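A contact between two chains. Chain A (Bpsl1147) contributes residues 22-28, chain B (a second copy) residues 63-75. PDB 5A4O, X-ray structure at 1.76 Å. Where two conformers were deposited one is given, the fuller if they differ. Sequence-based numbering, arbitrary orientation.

Chain A, residues 22-28: RISHRWY
Chain B (63-75) QVIQGLLLASREG

Residues 22-28 of chain A form the continuation of a β-strand, with phi between -99° and -150° and psi between 119° and 162°. Against it lies the C-terminal end of chain B, where a helix that begins earlier in the chain includes residues 63-71, with phi between -56° and -68° and psi between -26° and -51°. The two elements run nearly parallel, their N-to-C directions differing by 9° and their axes approaching to 8.8 Å. Strand residues two apart meet helix positions one turn apart: the CA of A:Ile23 lies 6.5 Å from the CA of B:Gly67, and the CA of A:His25 lies 6.6 Å from the CA of B:Ala71. Farther along the chains diverge, and the CA atoms of A:Trp27 and B:Gly75 are 9.4 Å apart.

Backbone hydrogen bonds of the i to i-4 type hold the helix, among them B:Gly67 N to B:Gln63 O (3.0 Å) and B:Ala71 N to B:Gly67 O (2.9 Å). A type I turn from B:Ala71 to B:Glu74 follows, with B:Glu74 N bonded to B:Ala71 O at 3.2 Å. The chain then extends at B:Glu74 (-71°/162°) and ends at B:Gly75, whose phi of 146° would jam a CB against the preceding carbonyl oxygen.

Apolar packing centres on A:Ile23 (chi1 m, chi2 t), which points toward the helix and loses 100 Å2 to it, out of 359 Å2 buried between the stretches on both sides. Its CD1 reaches the helix backbone, 3.6 Å from B:Val64 O and 3.9 Å from B:Gly67 CA. The glycine makes this approach possible, since an ideal CB there would sit 2.6 Å from A:Ile23 CD1. Around this site, A:Ile23 CD1 is 4.3 Å from B:Val64 CG1 (chi1 t), while A:Ile23 CG2 lies 4.2 Å from B:Leu68 CD2 (m, t) and 4.4 Å from B:Ala71 CB.

Aromatic contacts take over at the helix end. A:His25 (chi1 t, chi2 -87°) points toward chain B and receives B:Glu74 CB over one ring face. This CH-pi contact places B:Glu74 CB 3.6 Å from the A:His25 ring centroid, only 4° off the ring normal, so the methylene carbon sits almost squarely over the π cloud; A:His25 NE2 is hydrogen-bonded elsewhere in the structure. A:Trp27 (chi1 m, chi2 83°) leaves the strand sideways, but its end comes nearer: the ring edge meets the terminal carboxylate, with CH2 of A:Trp27 3.4 Å from B:Gly75 O.

No direct hydrogen bond crosses between the stretches; polar linkage is by water. Water 1 accepts a hydrogen bond from A:Trp27 NE1 at 2.8 Å and donates one to B:Glu74 OE1 at 3.1 Å. B:Glu74 (chi1 m, chi2 m, chi3 -33°) thus combines an aliphatic contact through its CB with a solvent-mediated one through its carboxylate, joining A:His25 and A:Trp27 to the same residue.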

# COMPACT_ATOMS: atom_id res chain seq x y z
N ARG A 22 -3.02 -7.13 3.83
CA ARG A 22 -2.11 -8.27 3.67
C ARG A 22 -0.87 -7.86 2.88
O ARG A 22 -0.96 -7.28 1.81
CB ARG A 22 -2.82 -9.43 2.97
CG ARG A 22 -1.93 -10.67 2.75
CD ARG A 22 -2.62 -11.86 2.06
NE ARG A 22 -1.69 -13.03 1.84
CZ ARG A 22 -1.20 -13.47 0.65
NH1 ARG A 22 -1.53 -12.93 -0.51
NH2 ARG A 22 -0.38 -14.52 0.63
N ILE A 23 0.30 -8.16 3.43
CA ILE A 23 1.55 -7.85 2.80
C ILE A 23 2.07 -9.21 2.42
O ILE A 23 2.23 -10.07 3.30
CB ILE A 23 2.51 -7.14 3.76
CG1 ILE A 23 1.92 -5.76 4.15
CG2 ILE A 23 3.88 -6.97 3.12
CD1 ILE A 23 2.72 -5.02 5.18
N SER A 24 2.27 -9.42 1.12
CA SER A 24 2.67 -10.72 0.61
C SER A 24 3.86 -10.56 -0.36
O SER A 24 4.14 -9.47 -0.85
CB SER A 24 1.48 -11.43 -0.02
OG SER A 24 1.00 -10.73 -1.16
N HIS A 25 4.58 -11.64 -0.56
CA HIS A 25 5.71 -11.67 -1.45
C HIS A 25 5.51 -12.84 -2.39
O HIS A 25 5.13 -13.91 -1.96
CB HIS A 25 7.03 -11.83 -0.67
CG HIS A 25 8.22 -11.80 -1.56
ND1 HIS A 25 8.72 -12.93 -2.16
CD2 HIS A 25 8.98 -10.77 -2.02
CE1 HIS A 25 9.75 -12.60 -2.93
NE2 HIS A 25 9.93 -11.30 -2.85
N ARG A 26 5.73 -12.63 -3.69
CA ARG A 26 5.67 -13.75 -4.60
C ARG A 26 6.66 -13.62 -5.74
O ARG A 26 7.22 -12.53 -5.97
CB ARG A 26 4.27 -13.96 -5.14
CG ARG A 26 3.75 -12.83 -5.95
CD ARG A 26 2.30 -13.06 -6.36
NE ARG A 26 2.10 -12.49 -7.69
CZ ARG A 26 1.99 -11.19 -7.95
NH1 ARG A 26 2.03 -10.29 -6.98
NH2 ARG A 26 1.82 -10.79 -9.21
N TRP A 27 6.91 -14.76 -6.39
CA TRP A 27 7.80 -14.81 -7.55
C TRP A 27 7.01 -15.26 -8.76
O TRP A 27 6.09 -16.09 -8.67
CB TRP A 27 8.89 -15.81 -7.29
CG TRP A 27 9.83 -15.50 -6.17
CD1 TRP A 27 9.65 -15.74 -4.85
CD2 TRP A 27 11.14 -14.98 -6.32
NE1 TRP A 27 10.78 -15.37 -4.15
CE2 TRP A 27 11.70 -14.90 -5.04
CE3 TRP A 27 11.88 -14.54 -7.42
CZ2 TRP A 27 12.98 -14.42 -4.83
CZ3 TRP A 27 13.15 -14.09 -7.22
CH2 TRP A 27 13.69 -14.02 -5.92
N TYR A 28 7.34 -14.73 -9.93
CA TYR A 28 6.80 -15.29 -11.17
C TYR A 28 7.83 -15.06 -12.26
O TYR A 28 8.33 -13.93 -12.42
CB TYR A 28 5.43 -14.72 -11.57
CG TYR A 28 4.82 -15.65 -12.59
CD1 TYR A 28 4.13 -16.80 -12.19
CD2 TYR A 28 5.05 -15.47 -13.94
CE1 TYR A 28 3.63 -17.70 -13.12
CE2 TYR A 28 4.55 -16.35 -14.87
CZ TYR A 28 3.86 -17.47 -14.46
OH TYR A 28 3.42 -18.34 -15.46
N GLN B 63 2.83 -1.43 11.96
CA GLN B 63 2.69 -2.77 11.52
C GLN B 63 2.91 -2.89 10.02
O GLN B 63 3.49 -3.87 9.54
CB GLN B 63 1.31 -3.25 11.90
CG GLN B 63 1.23 -3.74 13.34
CD GLN B 63 -0.22 -3.92 13.78
OE1 GLN B 63 -0.80 -3.04 14.36
NE2 GLN B 63 -0.80 -5.02 13.42
N VAL B 64 2.44 -1.89 9.27
CA VAL B 64 2.65 -1.92 7.84
C VAL B 64 4.14 -1.74 7.54
O VAL B 64 4.70 -2.44 6.70
CB VAL B 64 1.78 -0.88 7.13
CG1 VAL B 64 2.14 -0.77 5.66
CG2 VAL B 64 0.32 -1.26 7.30
N ILE B 65 4.78 -0.81 8.23
CA ILE B 65 6.25 -0.62 8.12
C ILE B 65 7.00 -1.91 8.43
O ILE B 65 7.89 -2.31 7.67
CB ILE B 65 6.75 0.55 9.02
CG1 ILE B 65 6.21 1.88 8.50
CG2 ILE B 65 8.27 0.63 9.03
CD1 ILE B 65 6.28 3.05 9.43
N GLN B 66 6.68 -2.53 9.56
CA GLN B 66 7.36 -3.76 9.96
C GLN B 66 7.17 -4.89 8.96
O GLN B 66 8.10 -5.65 8.68
CB GLN B 66 6.97 -4.14 11.39
CG GLN B 66 7.56 -3.12 12.36
CD GLN B 66 7.42 -3.48 13.81
OE1 GLN B 66 6.69 -4.40 14.18
NE2 GLN B 66 8.11 -2.71 14.66
N GLY B 67 5.98 -5.00 8.38
CA GLY B 67 5.76 -5.99 7.35
C GLY B 67 6.61 -5.77 6.11
O GLY B 67 7.10 -6.73 5.52
N LEU B 68 6.77 -4.51 5.71
CA LEU B 68 7.60 -4.18 4.56
C LEU B 68 9.08 -4.43 4.84
O LEU B 68 9.79 -4.86 3.94
CB LEU B 68 7.35 -2.74 4.11
CG LEU B 68 5.97 -2.44 3.53
CD1 LEU B 68 5.87 -0.97 3.16
CD2 LEU B 68 5.73 -3.28 2.29
N LEU B 69 9.53 -4.12 6.06
CA LEU B 69 10.89 -4.43 6.47
C LEU B 69 11.15 -5.92 6.35
O LEU B 69 12.18 -6.30 5.82
CB LEU B 69 11.15 -3.95 7.89
CG LEU B 69 11.33 -2.44 7.99
CD1 LEU B 69 11.26 -2.00 9.44
CD2 LEU B 69 12.63 -1.96 7.35
N LEU B 70 10.22 -6.75 6.81
CA LEU B 70 10.32 -8.20 6.63
C LEU B 70 10.30 -8.66 5.19
O LEU B 70 11.07 -9.57 4.77
CB LEU B 70 9.20 -8.91 7.39
CG LEU B 70 9.35 -8.94 8.89
CD1 LEU B 70 8.19 -9.75 9.47
CD2 LEU B 70 10.66 -9.62 9.26
N ALA B 71 9.44 -8.04 4.38
CA ALA B 71 9.33 -8.42 2.99
C ALA B 71 10.65 -8.12 2.26
O ALA B 71 10.97 -8.77 1.27
CB ALA B 71 8.15 -7.69 2.34
N SER B 72 11.41 -7.14 2.76
CA SER B 72 12.68 -6.77 2.15
C SER B 72 13.73 -7.89 2.27
O SER B 72 14.67 -7.92 1.51
CB SER B 72 13.21 -5.49 2.79
OG SER B 72 13.77 -5.73 4.08
N ARG B 73 13.56 -8.77 3.25
CA ARG B 73 14.47 -9.94 3.46
C ARG B 73 14.25 -11.10 2.53
O ARG B 73 15.09 -12.00 2.46
CB ARG B 73 14.33 -10.48 4.87
CG ARG B 73 14.69 -9.51 5.96
CD ARG B 73 14.53 -10.20 7.30
NE ARG B 73 14.85 -9.30 8.38
CZ ARG B 73 14.57 -9.50 9.68
NH1 ARG B 73 13.95 -10.60 10.10
NH2 ARG B 73 14.90 -8.56 10.54
N GLU B 74 13.12 -11.12 1.84
CA GLU B 74 12.89 -12.13 0.83
C GLU B 74 13.85 -11.74 -0.28
O GLU B 74 14.38 -10.64 -0.29
CB GLU B 74 11.44 -12.12 0.38
CG GLU B 74 10.45 -12.32 1.52
CD GLU B 74 10.49 -13.72 2.12
OE1 GLU B 74 10.76 -14.69 1.39
OE2 GLU B 74 10.19 -13.86 3.32
N GLY B 75 14.14 -12.63 -1.19
CA GLY B 75 15.10 -12.28 -2.23
C GLY B 75 15.93 -13.47 -2.63
O GLY B 75 16.34 -13.57 -3.79
OXT GLY B 75 16.20 -14.32 -1.78
O HOH W 1 11.60 -15.50 -1.46